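Transcriptional regulator, Crp/Fnr family (Eubacterium rectale ATCC 33656, PDB 3DV8) probably acts as a DNA-binding transcriptional regulator of the Crp/Fnr family, joining a cyclic nucleotide-binding-type sensor domain to a helix-turn-helix domain. Local coordinates at residues A[137-140]-A[141-144]. Sequence-based numbering, arbitrary orientation. Where two conformers were deposited one is given.
Sequences MWLI and EQIM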
loop_
_atom_site.group_PDB
_atom_site.type_symbol
_atom_site.label_atom_id
_atom_site.label_comp_id
_atom_site.label_asym_id
_atom_site.label_seq_id
_atom_site.Cartn_x
_atom_site.Cartn_y
_atom_site.Cartn_z
HETATM N N MSE A 137 3.857 -2.289 0.127
HETATM C CA MSE A 137 4.709 -1.825 -1.000
HETATM C C MSE A 137 5.679 -2.893 -1.504
HETATM O O MSE A 137 5.985 -2.906 -2.701
HETATM C CB MSE A 137 5.430 -0.526 -0.660
HETATM C CG MSE A 137 4.503 0.674 -0.554
HETATM SE SE MSE A 137 3.920 1.337 -2.271
HETATM C CE MSE A 137 2.663 0.117 -2.619
ATOM N N TRP A 138 6.172 -3.753 -0.601
ATOM C CA TRP A 138 6.981 -4.911 -0.996
ATOM C C TRP A 138 6.106 -5.867 -1.826
ATOM O O TRP A 138 6.596 -6.453 -2.803
ATOM C CB TRP A 138 7.612 -5.634 0.206
ATOM C CG TRP A 138 8.175 -6.993 -0.150
ATOM C CD1 TRP A 138 9.368 -7.260 -0.772
ATOM C CD2 TRP A 138 7.541 -8.268 0.071
ATOM N NE1 TRP A 138 9.518 -8.623 -0.947
ATOM C CE2 TRP A 138 8.415 -9.264 -0.440
ATOM C CE3 TRP A 138 6.318 -8.666 0.657
ATOM C CZ2 TRP A 138 8.107 -10.642 -0.377
ATOM C CZ3 TRP A 138 6.002 -10.039 0.714
ATOM C CH2 TRP A 138 6.900 -11.008 0.200
ATOM N N LEU A 139 4.828 -5.998 -1.433
ATOM C CA LEU A 139 3.861 -6.811 -2.160
ATOM C C LEU A 139 3.609 -6.278 -3.579
ATOM O O LEU A 139 3.582 -7.084 -4.506
ATOM C CB LEU A 139 2.549 -6.961 -1.383
ATOM C CG LEU A 139 1.484 -7.906 -1.962
ATOM C CD1 LEU A 139 2.025 -9.289 -2.223
ATOM C CD2 LEU A 139 0.320 -7.983 -1.031
ATOM N N ILE A 140 3.433 -4.959 -3.760
ATOM C CA ILE A 140 3.257 -4.393 -5.125
ATOM C C ILE A 140 4.492 -4.707 -5.975
ATOM O O ILE A 140 4.351 -5.189 -7.095
ATOM C CB ILE A 140 2.954 -2.859 -5.176
ATOM C CG1 ILE A 140 1.549 -2.564 -4.643
ATOM C CG2 ILE A 140 3.045 -2.312 -6.614
ATOM C CD1 ILE A 140 0.981 -1.166 -5.063
ATOM N N GLU A 141 5.680 -4.463 -5.407
ATOM C CA GLU A 141 6.966 -4.767 -6.060
ATOM C C GLU A 141 7.089 -6.249 -6.455
ATOM O O GLU A 141 7.574 -6.539 -7.561
ATOM C CB GLU A 141 8.157 -4.322 -5.182
ATOM C CG GLU A 141 8.297 -2.775 -5.079
ATOM C CD GLU A 141 9.275 -2.271 -3.997
ATOM O OE1 GLU A 141 9.908 -3.084 -3.285
ATOM O OE2 GLU A 141 9.403 -1.028 -3.858
ATOM N N GLN A 142 6.602 -7.152 -5.581
ATOM C CA GLN A 142 6.645 -8.600 -5.836
ATOM C C GLN A 142 5.655 -8.953 -6.958
ATOM O O GLN A 142 6.028 -9.609 -7.927
ATOM C CB GLN A 142 6.351 -9.440 -4.569
ATOM C CG GLN A 142 6.891 -10.880 -4.668
ATOM C CD GLN A 142 6.307 -11.888 -3.653
ATOM O OE1 GLN A 142 5.090 -12.065 -3.541
ATOM N NE2 GLN A 142 7.195 -12.602 -2.966
ATOM N N ILE A 143 4.402 -8.500 -6.832
ATOM C CA ILE A 143 3.331 -8.747 -7.831
ATOM C C ILE A 143 3.685 -8.277 -9.250
ATOM O O ILE A 143 3.467 -9.001 -10.224
ATOM C CB ILE A 143 2.005 -8.037 -7.432
ATOM C CG1 ILE A 143 1.366 -8.694 -6.210
ATOM C CG2 ILE A 143 0.984 -8.081 -8.552
ATOM C CD1 ILE A 143 0.308 -7.815 -5.573
HETATM N N MSE A 144 4.228 -7.067 -9.349
HETATM C CA MSE A 144 4.558 -6.445 -10.639
HETATM C C MSE A 144 5.815 -6.982 -11.304
HETATM O O MSE A 144 5.780 -7.381 -12.474
HETATM C CB MSE A 144 4.714 -4.926 -10.462
HETATM C CG MSE A 144 3.466 -4.187 -10.018
HETATM SE SE MSE A 144 2.127 -4.022 -11.387
HETATM C CE MSE A 144 1.384 -5.789 -11.494
#
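M137 to M144 form two turns near the C-terminal end of helix 119-145, where four successive i to i+4 bonds establish alpha-helical geometry: E141 N to M137 O (3.1 Å), Q142 N to W138 O (2.9 Å), I143 N to L139 O (2.8 Å) and M144 N to I140 O (2.9 Å). Of these, Q142 N to W138 O is the most bent, at 143°. On that side the Q142 amide runs beside the indole, NE2 lying 3.4 Å from W138 CZ2 with the planes 54° apart, an oblique approach. One helical turn apart and both with CG anti to the backbone N, the two side chains point the same way. In the conformer modelled here, Q142 OE1 accepts a hydrogen bond from R151 NE of helix 148-163, which would limit the turning of the amide. L139 CG meets I143 CD1 at 3.8 Å, L139 also touching L69 and I143 touching I67 of strand 66-72. I140 CG2 lies 3.9 Å from selenomethionine M144 CG, I140 packing on V136 and M144 on I143 of the second subunit. E141 CG, anti to its own carbonyl carbon (chi1 -70°), lies 3.3 Å from M137 O; an alanine here, without CG and the carboxylate, would probably leave that carbonyl less covered. Apolar side chains thus face the second subunit and strand 66-72, consistent with the dimerisation helix of Crp-like regulators.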